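Local coordinates for protein putative solute-binding component of ABC transporter (Clostridium phytofermentans, PDB 4YS6) that probably binds sugars as the solute-receiving component of an ABC transporter, and holds beta-D-glucose between its two lobes, at residues Ser119-Asp124 / Asp306-Gly311; Gly145-Glu150 / Met288-Asp293; Gly185-Leu190 / Ala241-Asn246; Ala298-Lys303 / Glu313-Asp318. One frame throughout, in Å; residues are numbered along the deposited sequence.

Contact 1. Residues Ser119-Asp124 / Asp306-Gly311. With NA (sodium ion), chain E; BGC (beta-D-glucopyranose), chain D.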
loop_
_atom_site.group_PDB
_atom_site.type_symbol
_atom_site.label_atom_id
_atom_site.label_comp_id
_atom_site.label_asym_id
_atom_site.label_seq_id
_atom_site.Cartn_x
_atom_site.Cartn_y
_atom_site.Cartn_z
ATOM N N SER A 119 19.373 -10.254 -11.627
ATOM C CA SER A 119 18.824 -8.935 -11.305
ATOM C C SER A 119 17.596 -9.025 -10.423
ATOM O O SER A 119 16.835 -9.985 -10.516
ATOM C CB SER A 119 18.483 -8.183 -12.581
ATOM O OG SER A 119 19.673 -7.927 -13.306
ATOM N N VAL A 120 17.413 -8.008 -9.575
ATOM C CA VAL A 120 16.299 -7.940 -8.639
ATOM C C VAL A 120 15.511 -6.662 -8.826
ATOM O O VAL A 120 16.047 -5.554 -8.725
ATOM C CB VAL A 120 16.796 -8.018 -7.176
ATOM C CG1 VAL A 120 15.665 -7.766 -6.201
ATOM C CG2 VAL A 120 17.448 -9.374 -6.930
ATOM N N ILE A 121 14.222 -6.824 -9.083
ATOM C CA ILE A 121 13.316 -5.683 -9.153
ATOM C C ILE A 121 12.467 -5.715 -7.895
ATOM O O ILE A 121 11.796 -6.706 -7.606
ATOM C CB ILE A 121 12.428 -5.726 -10.430
ATOM C CG1 ILE A 121 13.294 -5.669 -11.692
ATOM C CG2 ILE A 121 11.453 -4.581 -10.432
ATOM C CD1 ILE A 121 12.537 -5.894 -12.966
ATOM N N ALA A 122 12.527 -4.637 -7.126
ATOM C CA ALA A 122 11.634 -4.459 -5.974
ATOM C C ALA A 122 10.288 -4.029 -6.509
ATOM O O ALA A 122 10.189 -3.009 -7.198
ATOM C CB ALA A 122 12.161 -3.433 -5.036
ATOM N N TYR A 123 9.260 -4.810 -6.196
ATOM C CA TYR A 123 7.917 -4.599 -6.685
ATOM C C TYR A 123 7.075 -3.958 -5.593
ATOM O O TYR A 123 6.834 -4.583 -4.563
ATOM C CB TYR A 123 7.272 -5.937 -7.105
ATOM C CG TYR A 123 5.924 -5.784 -7.765
ATOM C CD1 TYR A 123 4.772 -5.622 -7.015
ATOM C CD2 TYR A 123 5.814 -5.805 -9.140
ATOM C CE1 TYR A 123 3.534 -5.454 -7.631
ATOM C CE2 TYR A 123 4.605 -5.643 -9.768
ATOM C CZ TYR A 123 3.470 -5.471 -9.026
ATOM O OH TYR A 123 2.270 -5.322 -9.676
ATOM N N ASP A 124 6.650 -2.720 -5.857
ATOM C CA ASP A 124 5.766 -1.897 -5.030
ATOM C C ASP A 124 6.369 -1.430 -3.713
ATOM O O ASP A 124 6.273 -0.227 -3.397
ATOM C CB ASP A 124 4.449 -2.589 -4.737
ATOM C CG ASP A 124 3.432 -1.615 -4.198
ATOM O OD1 ASP A 124 2.744 -0.932 -5.005
ATOM O OD2 ASP A 124 3.388 -1.453 -2.965
ATOM N N ASP A 306 12.160 -6.803 -19.777
ATOM C CA ASP A 306 12.587 -6.825 -21.167
ATOM C C ASP A 306 13.909 -6.066 -21.371
ATOM O O ASP A 306 14.790 -6.508 -22.118
ATOM C CB ASP A 306 11.531 -6.198 -22.075
ATOM C CG ASP A 306 10.413 -7.153 -22.451
ATOM O OD1 ASP A 306 10.545 -8.383 -22.282
ATOM O OD2 ASP A 306 9.389 -6.650 -22.957
ATOM N N ALA A 307 14.024 -4.907 -20.739
ATOM C CA ALA A 307 15.215 -4.090 -20.894
ATOM C C ALA A 307 16.428 -4.859 -20.392
ATOM O O ALA A 307 17.484 -4.883 -21.036
ATOM C CB ALA A 307 15.059 -2.783 -20.147
ATOM N N ILE A 308 16.248 -5.529 -19.258
ATOM C CA ILE A 308 17.334 -6.272 -18.627
ATOM C C ILE A 308 17.678 -7.553 -19.394
ATOM O O ILE A 308 18.854 -7.868 -19.621
ATOM C CB ILE A 308 16.964 -6.625 -17.173
ATOM C CG1 ILE A 308 16.880 -5.354 -16.325
ATOM C CG2 ILE A 308 17.950 -7.601 -16.583
ATOM C CD1 ILE A 308 16.127 -5.528 -15.034
HETATM N N MSE A 309 16.649 -8.295 -19.790
HETATM C CA MSE A 309 16.828 -9.633 -20.329
HETATM C C MSE A 309 17.090 -9.659 -21.820
HETATM O O MSE A 309 17.886 -10.476 -22.300
HETATM C CB MSE A 309 15.595 -10.482 -20.004
HETATM C CG MSE A 309 15.366 -10.652 -18.524
HETATM SE SE MSE A 309 16.534 -12.040 -17.829
HETATM C CE MSE A 309 15.459 -13.577 -18.406
ATOM N N LYS A 310 16.434 -8.765 -22.550
ATOM C CA LYS A 310 16.572 -8.697 -24.004
ATOM C C LYS A 310 17.398 -7.506 -24.496
ATOM O O LYS A 310 17.929 -7.550 -25.590
ATOM C CB LYS A 310 15.191 -8.623 -24.658
ATOM C CG LYS A 310 14.253 -9.806 -24.311
ATOM C CD LYS A 310 12.851 -9.558 -24.884
ATOM C CE LYS A 310 11.812 -10.608 -24.455
ATOM N NZ LYS A 310 10.402 -10.041 -24.475
ATOM N N GLY A 311 17.472 -6.445 -23.705
ATOM C CA GLY A 311 18.231 -5.264 -24.090
ATOM C C GLY A 311 17.390 -4.009 -24.121
ATOM O O GLY A 311 16.230 -4.018 -24.534
HETATM NA NA NA E . 19.195 -3.306 -20.557
HETATM C C2 BGC D . 0.892 -1.263 -0.716
HETATM C C3 BGC D . -0.555 -0.962 -0.494
HETATM C C4 BGC D . -1.260 -2.046 0.207
HETATM C C5 BGC D . -0.566 -2.462 1.467
HETATM C C6 BGC D . -1.137 -3.712 2.102
HETATM C C1 BGC D . 1.574 -1.521 0.643
HETATM O O1 BGC D . 2.824 -1.813 0.526
HETATM O O2 BGC D . 1.527 -0.163 -1.354
HETATM O O3 BGC D . -1.141 -0.721 -1.829
HETATM O O4 BGC D . -2.591 -1.638 0.612
HETATM O O5 BGC D . 0.829 -2.733 1.135
HETATM O O6 BGC D . -1.349 -4.742 1.149
HETATM O O HOH W 1 18.767 -2.552 -18.411
#

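Contact 2. Residues Gly145-Glu150 / Met288-Asp293. With BGC (beta-D-glucopyranose), chain D.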
loop_
_atom_site.group_PDB
_atom_site.type_symbol
_atom_site.label_atom_id
_atom_site.label_comp_id
_atom_site.label_asym_id
_atom_site.label_seq_id
_atom_site.Cartn_x
_atom_site.Cartn_y
_atom_site.Cartn_z
ATOM N N GLY A 145 -0.108 9.557 0.277
ATOM C CA GLY A 145 -0.267 10.138 1.596
ATOM C C GLY A 145 -0.744 11.579 1.532
ATOM O O GLY A 145 -1.642 11.958 2.254
ATOM N N THR A 146 -0.117 12.387 0.674
ATOM C CA THR A 146 -0.557 13.765 0.486
ATOM C C THR A 146 -2.053 13.828 0.182
ATOM O O THR A 146 -2.798 14.628 0.772
ATOM C CB THR A 146 0.205 14.459 -0.662
ATOM O OG1 THR A 146 1.620 14.371 -0.444
ATOM C CG2 THR A 146 -0.184 15.914 -0.755
ATOM N N LYS A 147 -2.502 12.984 -0.742
ATOM C CA LYS A 147 -3.906 13.028 -1.168
ATOM C C LYS A 147 -4.825 12.720 0.001
ATOM O O LYS A 147 -5.892 13.339 0.151
ATOM C CB LYS A 147 -4.173 12.055 -2.314
ATOM C CG LYS A 147 -3.571 12.499 -3.640
ATOM C CD LYS A 147 -3.973 11.535 -4.762
ATOM C CE LYS A 147 -3.377 11.888 -6.094
ATOM N NZ LYS A 147 -3.887 13.188 -6.570
ATOM N N GLN A 148 -4.434 11.762 0.831
ATOM C CA GLN A 148 -5.265 11.396 1.987
ATOM C C GLN A 148 -5.313 12.537 3.002
ATOM O O GLN A 148 -6.385 12.856 3.544
ATOM C CB GLN A 148 -4.751 10.128 2.669
ATOM C CG GLN A 148 -4.825 8.902 1.758
ATOM C CD GLN A 148 -4.029 7.727 2.277
ATOM O OE1 GLN A 148 -3.040 7.887 2.997
ATOM N NE2 GLN A 148 -4.441 6.540 1.892
ATOM N N GLY A 149 -4.166 13.158 3.245
ATOM C CA GLY A 149 -4.101 14.315 4.122
ATOM C C GLY A 149 -4.886 15.501 3.611
ATOM O O GLY A 149 -5.615 16.145 4.376
ATOM N N GLU A 150 -4.749 15.801 2.318
ATOM C CA GLU A 150 -5.443 16.945 1.740
ATOM C C GLU A 150 -6.942 16.721 1.744
ATOM O O GLU A 150 -7.718 17.682 1.839
ATOM C CB GLU A 150 -4.952 17.204 0.319
ATOM C CG GLU A 150 -3.560 17.812 0.292
ATOM C CD GLU A 150 -3.043 18.098 -1.100
ATOM O OE1 GLU A 150 -2.151 18.967 -1.222
ATOM O OE2 GLU A 150 -3.514 17.458 -2.067
HETATM N N MSE A 288 -13.429 7.865 0.656
HETATM C CA MSE A 288 -12.633 7.854 -0.556
HETATM C C MSE A 288 -11.638 6.708 -0.484
HETATM O O MSE A 288 -11.414 6.103 0.587
HETATM C CB MSE A 288 -11.896 9.185 -0.720
HETATM C CG MSE A 288 -10.931 9.491 0.409
HETATM SE SE MSE A 288 -9.139 8.679 0.297
HETATM C CE MSE A 288 -8.146 10.150 -0.524
ATOM N N SER A 289 -11.044 6.410 -1.632
ATOM C CA SER A 289 -9.936 5.515 -1.694
ATOM C C SER A 289 -9.017 6.034 -2.798
ATOM O O SER A 289 -9.230 7.112 -3.356
ATOM C CB SER A 289 -10.393 4.066 -1.924
ATOM O OG SER A 289 -9.313 3.131 -1.794
ATOM N N ILE A 290 -7.931 5.339 -3.017
ATOM C CA ILE A 290 -6.957 5.726 -4.032
ATOM C C ILE A 290 -6.852 4.529 -4.943
ATOM O O ILE A 290 -6.636 3.408 -4.477
ATOM C CB ILE A 290 -5.575 6.085 -3.418
ATOM C CG1 ILE A 290 -5.646 7.291 -2.471
ATOM C CG2 ILE A 290 -4.523 6.304 -4.526
ATOM C CD1 ILE A 290 -6.027 8.570 -3.091
ATOM N N PHE A 291 -7.015 4.752 -6.237
ATOM C CA PHE A 291 -6.929 3.682 -7.213
ATOM C C PHE A 291 -5.512 3.616 -7.766
ATOM O O PHE A 291 -4.996 4.583 -8.311
ATOM C CB PHE A 291 -7.911 3.879 -8.359
ATOM C CG PHE A 291 -7.792 2.851 -9.452
ATOM C CD1 PHE A 291 -7.889 1.493 -9.169
ATOM C CD2 PHE A 291 -7.620 3.238 -10.765
ATOM C CE1 PHE A 291 -7.795 0.551 -10.188
ATOM C CE2 PHE A 291 -7.541 2.310 -11.775
ATOM C CZ PHE A 291 -7.625 0.954 -11.476
ATOM N N LYS A 292 -4.916 2.447 -7.616
ATOM C CA LYS A 292 -3.610 2.128 -8.131
ATOM C C LYS A 292 -3.774 0.937 -9.092
ATOM O O LYS A 292 -4.031 -0.201 -8.691
ATOM C CB LYS A 292 -2.642 1.810 -6.980
ATOM C CG LYS A 292 -2.585 2.913 -5.917
ATOM C CD LYS A 292 -1.388 2.821 -5.001
ATOM C CE LYS A 292 -1.318 1.526 -4.205
ATOM N NZ LYS A 292 -0.224 1.678 -3.196
ATOM N N ASP A 293 -3.680 1.213 -10.384
ATOM C CA ASP A 293 -4.005 0.188 -11.372
ATOM C C ASP A 293 -2.837 -0.807 -11.446
ATOM O O ASP A 293 -1.800 -0.507 -12.052
ATOM C CB ASP A 293 -4.284 0.823 -12.739
ATOM C CG ASP A 293 -4.863 -0.164 -13.736
ATOM O OD1 ASP A 293 -4.611 -1.387 -13.613
ATOM O OD2 ASP A 293 -5.579 0.276 -14.660
HETATM C C2 BGC D . 0.892 -1.263 -0.716
HETATM C C3 BGC D . -0.555 -0.962 -0.494
HETATM C C4 BGC D . -1.260 -2.046 0.207
HETATM C C5 BGC D . -0.566 -2.462 1.467
HETATM C C6 BGC D . -1.137 -3.712 2.102
HETATM C C1 BGC D . 1.574 -1.521 0.643
HETATM O O1 BGC D . 2.824 -1.813 0.526
HETATM O O2 BGC D . 1.527 -0.163 -1.354
HETATM O O3 BGC D . -1.141 -0.721 -1.829
HETATM O O4 BGC D . -2.591 -1.638 0.612
HETATM O O5 BGC D . 0.829 -2.733 1.135
HETATM O O6 BGC D . -1.349 -4.742 1.149
#

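Contact 3. Residues Gly185-Leu190 / Ala241-Asn246. With BGC (beta-D-glucopyranose), chain D.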
loop_
_atom_site.group_PDB
_atom_site.type_symbol
_atom_site.label_atom_id
_atom_site.label_comp_id
_atom_site.label_asym_id
_atom_site.label_seq_id
_atom_site.Cartn_x
_atom_site.Cartn_y
_atom_site.Cartn_z
ATOM N N GLY A 185 3.544 11.508 3.955
ATOM C CA GLY A 185 2.786 12.373 3.060
ATOM C C GLY A 185 1.565 12.972 3.729
ATOM O O GLY A 185 1.316 14.183 3.627
ATOM N N ALA A 186 0.814 12.141 4.445
ATOM C CA ALA A 186 -0.401 12.605 5.102
ATOM C C ALA A 186 -0.065 13.553 6.244
ATOM O O ALA A 186 -0.733 14.578 6.433
ATOM C CB ALA A 186 -1.211 11.423 5.604
HETATM N N MSE A 187 0.961 13.207 7.005
HETATM C CA MSE A 187 1.376 14.027 8.142
HETATM C C MSE A 187 1.977 15.354 7.723
HETATM O O MSE A 187 1.867 16.330 8.455
HETATM C CB MSE A 187 2.403 13.294 9.003
HETATM C CG MSE A 187 1.841 12.192 9.797
HETATM SE SE MSE A 187 0.681 12.930 11.190
HETATM C CE MSE A 187 -0.838 12.369 10.401
ATOM N N ASP A 188 2.631 15.393 6.567
ATOM C CA ASP A 188 3.190 16.646 6.072
ATOM C C ASP A 188 2.049 17.659 5.852
ATOM O O ASP A 188 2.239 18.855 6.022
ATOM C CB ASP A 188 3.987 16.426 4.791
ATOM C CG ASP A 188 5.426 15.977 5.062
ATOM O OD1 ASP A 188 5.873 16.029 6.232
ATOM O OD2 ASP A 188 6.114 15.578 4.098
ATOM N N VAL A 189 0.864 17.166 5.502
ATOM C CA VAL A 189 -0.327 18.010 5.377
ATOM C C VAL A 189 -0.973 18.319 6.725
ATOM O O VAL A 189 -1.321 19.475 7.001
ATOM C CB VAL A 189 -1.378 17.337 4.451
ATOM C CG1 VAL A 189 -2.639 18.178 4.341
ATOM C CG2 VAL A 189 -0.798 17.099 3.061
ATOM N N LEU A 190 -1.104 17.309 7.583
ATOM C CA LEU A 190 -1.963 17.421 8.756
ATOM C C LEU A 190 -1.230 17.789 10.045
ATOM O O LEU A 190 -1.842 18.349 10.948
ATOM C CB LEU A 190 -2.719 16.129 9.004
ATOM C CG LEU A 190 -3.730 15.766 7.921
ATOM C CD1 LEU A 190 -4.305 14.387 8.235
ATOM C CD2 LEU A 190 -4.830 16.754 7.865
ATOM N N ALA A 241 -12.644 12.318 12.009
ATOM C CA ALA A 241 -11.907 11.707 10.913
ATOM C C ALA A 241 -11.032 10.575 11.376
ATOM O O ALA A 241 -10.469 10.629 12.472
ATOM C CB ALA A 241 -11.041 12.751 10.190
ATOM N N VAL A 242 -10.914 9.554 10.525
ATOM C CA VAL A 242 -9.900 8.512 10.717
ATOM C C VAL A 242 -9.025 8.442 9.469
ATOM O O VAL A 242 -9.473 8.074 8.388
ATOM C CB VAL A 242 -10.514 7.131 11.001
ATOM C CG1 VAL A 242 -9.434 6.155 11.496
ATOM C CG2 VAL A 242 -11.603 7.235 12.055
ATOM N N LEU A 243 -7.773 8.822 9.638
ATOM C CA LEU A 243 -6.782 8.691 8.591
ATOM C C LEU A 243 -6.331 7.249 8.555
ATOM O O LEU A 243 -5.650 6.793 9.478
ATOM C CB LEU A 243 -5.604 9.627 8.856
ATOM C CG LEU A 243 -4.377 9.425 7.990
ATOM C CD1 LEU A 243 -4.768 9.691 6.524
ATOM C CD2 LEU A 243 -3.263 10.365 8.467
ATOM N N CYS A 244 -6.758 6.531 7.522
ATOM C CA CYS A 244 -6.305 5.163 7.294
ATOM C C CYS A 244 -5.447 5.163 6.056
ATOM O O CYS A 244 -5.888 5.636 5.010
ATOM C CB CYS A 244 -7.454 4.196 7.093
ATOM S SG CYS A 244 -8.539 4.110 8.537
ATOM N N SER A 245 -4.255 4.578 6.158
ATOM C CA SER A 245 -3.342 4.585 5.027
ATOM C C SER A 245 -3.765 3.652 3.905
ATOM O O SER A 245 -3.308 3.837 2.771
ATOM C CB SER A 245 -1.909 4.232 5.474
ATOM O OG SER A 245 -1.359 5.212 6.352
ATOM N N ASN A 246 -4.616 2.658 4.163
ATOM C CA ASN A 246 -5.075 1.811 3.074
ATOM C C ASN A 246 -6.427 1.200 3.347
ATOM O O ASN A 246 -7.033 1.411 4.388
ATOM C CB ASN A 246 -4.055 0.700 2.773
ATOM C CG ASN A 246 -4.202 -0.499 3.693
ATOM O OD1 ASN A 246 -4.618 -0.370 4.856
ATOM N ND2 ASN A 246 -3.907 -1.692 3.167
HETATM C C2 BGC D . 0.892 -1.263 -0.716
HETATM C C3 BGC D . -0.555 -0.962 -0.494
HETATM C C4 BGC D . -1.260 -2.046 0.207
HETATM C C5 BGC D . -0.566 -2.462 1.467
HETATM C C6 BGC D . -1.137 -3.712 2.102
HETATM C C1 BGC D . 1.574 -1.521 0.643
HETATM O O1 BGC D . 2.824 -1.813 0.526
HETATM O O2 BGC D . 1.527 -0.163 -1.354
HETATM O O3 BGC D . -1.141 -0.721 -1.829
HETATM O O4 BGC D . -2.591 -1.638 0.612
HETATM O O5 BGC D . 0.829 -2.733 1.135
HETATM O O6 BGC D . -1.349 -4.742 1.149
#

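Contact 4. Residues Ala298-Lys303 / Glu313-Asp318. With NA (sodium ion), chain H.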
loop_
_atom_site.group_PDB
_atom_site.type_symbol
_atom_site.label_atom_id
_atom_site.label_comp_id
_atom_site.label_asym_id
_atom_site.label_seq_id
_atom_site.Cartn_x
_atom_site.Cartn_y
_atom_site.Cartn_z
ATOM N N ALA A 298 2.348 -3.647 -13.365
ATOM C CA ALA A 298 2.877 -4.869 -13.958
ATOM C C ALA A 298 3.456 -4.591 -15.339
ATOM O O ALA A 298 4.524 -5.105 -15.673
ATOM C CB ALA A 298 1.826 -5.947 -14.032
ATOM N N SER A 299 2.780 -3.761 -16.127
ATOM C CA SER A 299 3.267 -3.414 -17.455
ATOM C C SER A 299 4.635 -2.742 -17.391
ATOM O O SER A 299 5.527 -3.041 -18.193
ATOM C CB SER A 299 2.260 -2.498 -18.167
ATOM O OG SER A 299 2.774 -2.148 -19.443
ATOM N N GLN A 300 4.814 -1.855 -16.423
ATOM C CA GLN A 300 6.066 -1.132 -16.284
ATOM C C GLN A 300 7.166 -2.097 -15.859
ATOM O O GLN A 300 8.300 -2.021 -16.351
ATOM C CB GLN A 300 5.935 0.007 -15.284
ATOM C CG GLN A 300 5.105 1.149 -15.796
ATOM C CD GLN A 300 5.629 1.686 -17.117
ATOM O OE1 GLN A 300 4.965 1.595 -18.147
ATOM N NE2 GLN A 300 6.834 2.217 -17.097
ATOM N N VAL A 301 6.829 -3.027 -14.969
ATOM C CA VAL A 301 7.822 -4.011 -14.545
ATOM C C VAL A 301 8.250 -4.912 -15.707
ATOM O O VAL A 301 9.456 -5.195 -15.881
ATOM C CB VAL A 301 7.296 -4.833 -13.379
ATOM C CG1 VAL A 301 8.207 -6.041 -13.094
ATOM C CG2 VAL A 301 7.205 -3.938 -12.176
ATOM N N VAL A 302 7.306 -5.342 -16.548
ATOM C CA VAL A 302 7.678 -6.178 -17.684
ATOM C C VAL A 302 8.560 -5.396 -18.655
ATOM O O VAL A 302 9.460 -5.981 -19.241
ATOM C CB VAL A 302 6.437 -6.756 -18.388
ATOM C CG1 VAL A 302 6.816 -7.499 -19.666
ATOM C CG2 VAL A 302 5.707 -7.700 -17.421
ATOM N N LYS A 303 8.340 -4.089 -18.803
ATOM C CA LYS A 303 9.269 -3.269 -19.603
ATOM C C LYS A 303 10.692 -3.304 -19.029
ATOM O O LYS A 303 11.691 -3.329 -19.785
ATOM C CB LYS A 303 8.795 -1.818 -19.690
ATOM C CG LYS A 303 7.544 -1.654 -20.520
ATOM C CD LYS A 303 7.124 -0.209 -20.510
ATOM C CE LYS A 303 5.743 -0.026 -21.101
ATOM N NZ LYS A 303 5.334 1.399 -20.964
ATOM N N GLU A 313 16.946 0.295 -22.250
ATOM C CA GLU A 313 16.868 1.111 -21.054
ATOM C C GLU A 313 15.656 0.721 -20.237
ATOM O O GLU A 313 14.525 0.791 -20.733
ATOM C CB GLU A 313 16.776 2.585 -21.470
ATOM C CG GLU A 313 16.658 3.574 -20.336
ATOM C CD GLU A 313 17.986 3.898 -19.700
ATOM O OE1 GLU A 313 18.959 3.129 -19.885
ATOM O OE2 GLU A 313 18.051 4.930 -19.002
ATOM N N ALA A 314 15.872 0.344 -18.991
ATOM C CA ALA A 314 14.753 0.049 -18.102
ATOM C C ALA A 314 14.062 1.362 -17.777
ATOM O O ALA A 314 14.728 2.307 -17.364
ATOM C CB ALA A 314 15.229 -0.641 -16.830
ATOM N N PRO A 315 12.734 1.431 -17.948
ATOM C CA PRO A 315 12.120 2.746 -17.727
ATOM C C PRO A 315 12.181 3.189 -16.273
ATOM O O PRO A 315 11.769 2.463 -15.394
ATOM C CB PRO A 315 10.661 2.540 -18.157
ATOM C CG PRO A 315 10.673 1.299 -19.006
ATOM C CD PRO A 315 11.772 0.447 -18.478
ATOM N N VAL A 316 12.693 4.388 -16.049
ATOM C CA VAL A 316 12.708 4.989 -14.730
ATOM C C VAL A 316 12.320 6.454 -14.865
ATOM O O VAL A 316 12.566 7.095 -15.912
ATOM C CB VAL A 316 14.087 4.838 -14.040
ATOM C CG1 VAL A 316 14.485 3.375 -13.977
ATOM C CG2 VAL A 316 15.142 5.608 -14.723
ATOM N N ASN A 317 11.687 6.983 -13.831
ATOM C CA ASN A 317 11.343 8.397 -13.826
ATOM C C ASN A 317 11.674 9.084 -12.510
ATOM O O ASN A 317 11.340 10.244 -12.312
ATOM C CB ASN A 317 9.868 8.596 -14.203
ATOM C CG ASN A 317 8.900 8.014 -13.203
ATOM O OD1 ASN A 317 9.278 7.548 -12.122
ATOM N ND2 ASN A 317 7.623 8.037 -13.563
ATOM N N ASP A 318 12.427 8.407 -11.649
ATOM C CA ASP A 318 12.788 8.973 -10.356
ATOM C C ASP A 318 14.021 8.246 -9.837
ATOM O O ASP A 318 13.970 7.046 -9.590
ATOM C CB ASP A 318 11.648 8.855 -9.350
ATOM C CG ASP A 318 11.973 9.535 -8.037
ATOM O OD1 ASP A 318 12.980 9.161 -7.395
ATOM O OD2 ASP A 318 11.233 10.454 -7.649
HETATM NA NA NA H . 12.995 7.448 -18.208
HETATM O O HOH W 2 9.158 1.073 -15.539
HETATM O O HOH W 3 14.208 5.561 -18.477
HETATM O O HOH W 4 11.042 9.367 -18.042
HETATM O O HOH W 5 11.036 6.459 -18.885
#

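Contact 1. Residues Ser119-Asp124 / Asp306-Gly311
S119 and I121 meet I308 without a flat group between them; the planar groups lie at the two ends of the segments. At the helix end, the carboxylate of D306 takes K310 NZ from above its plane, 49° out of it, with NZ 2.8 Å from OD1. This salt bridge is shared, since D306 OD1 also meets Y67 and K310 NZ also reaches the carbonyl of A65. At the strand end, D124 splits its carboxylate between two partners: OD2 receives the hydroxyl O2 of glucose at 2.8 Å, and OD1 pairs with R50.

The middle is small and mostly apolar, burying 117 Å². S119 brings OG to within 3.7 Å of I308 CG2. The two isoleucines run past one another from opposite sides so that their ends overlap, CD1 of I121 lying 4.2 Å from CD1 of I308. I121 can do this because CG1 stands beside its backbone N and CD1 then continues extended (chi2 172°), carrying the methyl out toward the helix.

D306 O takes backbone bonds from both K310 N and G311 N, and G311 has left helical angles with a positive phi of 122°. A307 O binds a sodium ion at 2.4 Å, which G312 O and a water also bind.

Helix 294-309 thus lies against the mixed sheet, through strand 119-123 of its parallel part, whose C-terminal end delivers D124 to the sugar. That is the design of the Rossmann-like lobes of periplasmic binding proteins, with ligand residues on the loops that leave the strands.

Contact 2. Residues Gly145-Glu150 / Met288-Asp293
M288, a selenomethionine, and I290 both point at the flank of the helix that carries K147 and Q148, and here the contact is close. M288 puts its methyl against the helix backbone: CE is 4.0 Å from K147 O and equally far from Q148 CA. A chi1 of 61° tucks its CG between backbone N and C, and two further bends curl CE round onto the turn. I290 CD1 lies against the stem of K147, 4.0 Å from both CB and CD, the two side chains crossing obliquely. No hydrogen bond joins the segments, so the two meet by van der Waals contact.

The looser side begins with the lysine. K147 starts toward the strand, but beyond CD its chain bends at chi4 (-65°) and NZ swings off from I290 at a partly exposed position. Q148, by contrast, is buried, and its NE2 donates to the carbonyls of G270 and S245.

Past the strand the chain turns to the ligand. K292 NZ gives a bond to glucose O3 at 2.9 Å and a weak one to O2 at 3.1 Å, and is also bonded to Q271. One residue on, D293 caps the start of helix 294-309; its backbone N sits 4.0 Å above the plane of the F291 ring, over the centre.

Strand 289-291 is an outermost strand of the mixed sheet and runs antiparallel to strand 331-339. Helix 141-155 packs on it here, while V189 of helix 177-195 touches T146 and E150.

Contact 3. Residues Gly185-Leu190 / Ala241-Asn246
A186 faces L243 where the backbones come nearest, their CA atoms 8.3 Å apart. Helix 185-190 and strand 241-244 run roughly antiparallel, at 146° between their N-to-C directions, with 10.9 Å between the axes at closest approach. Into that gap one leucine fits. L243 CD2 is the shared contact point: A186 CB and the CE methyl of selenomethionine M187 each lie 3.7 Å from it, and L190 CD1 is a little farther at 4.2 Å. M187 sets off to the side of L243, but bends at chi2 (-69°) and again at chi3 bring its methyl round to the leucine.

This is helix-on-sheet packing in the second Rossmann-like lobe. Helix 177-195 is the connection of a beta-alpha-beta crossover from strand 165-170 to strand 199-200, and it packs on strand 241-244, which neighbours 165-170 on the side away from 199-200. Helix 141-155 closes in as well, Q148 and I152 touching L243.

At the sugar end, N246 ND2 donates to glucose O4 at 2.9 Å, nearly straight at 166°. N246 also caps a backbone N at the start of helix 247-260; separately, ND2 bonds S248 OG and OD1 bonds T249 OG1.

Contact 4. Residues Ala298-Lys303 / Glu313-Asp318
Packing between the segments rests on P315. Its ring lies against K303, CG 3.7 Å from K303 CB, and the lysine chain crosses the proline at about a right angle. One turn earlier in the helix, Q300 brings NE2 to 4.0 Å from P315 CB, a contact made possible by the bend in the glutamine at chi2 (-55°).

No direct hydrogen bond crosses between the segments. On the helix, K303, extended beyond CG, sends NZ back to Q300 OE1 at 2.8 Å, with the donor tilted 18° from the carbonyl plane; this bond should steady the amide while NE2 faces the proline.

Water makes the polar link across. One molecule donates to P315 O at 3.0 Å, and also makes weak bonds to Q300 O and Q300 NE2.

Metal binding belongs to the loop: V316 O holds a sodium ion at 2.4 Å, and three waters are its other ligands here. One of these waters also accepts from V316 N at 3.1 Å.

The loop thus returns along helix 294-309 toward strand 331-339, where N317 and D318 both face S331 in a classic beta bulge. Q300 touches Y332 and C334 of that strand, while A314 and V316 lean on Y135 of strand 135-139.

Contacts 2 and 3 are buried and lie about 9 Å apart, centre to centre, with G145 O packed against A186 CB. Contacts 1 and 4, their centres about 8 Å apart, are only partly buried and share helix 294-309, where A307 CB packs against A314 N. The chemistry follows this division: the buried pair meets by apolar and backbone packing; the outer pair also packs across, but polar groups of its segments hold salt bridge, water and sodium, and in contact 4 a water bridges the two segments. Strands 119-123 and 289-291 belong to one mixed sheet, although the centres of contacts 1 and 2 are about 28 Å apart. Contacts 1, 2 and 3 each send one side chain to the glucose.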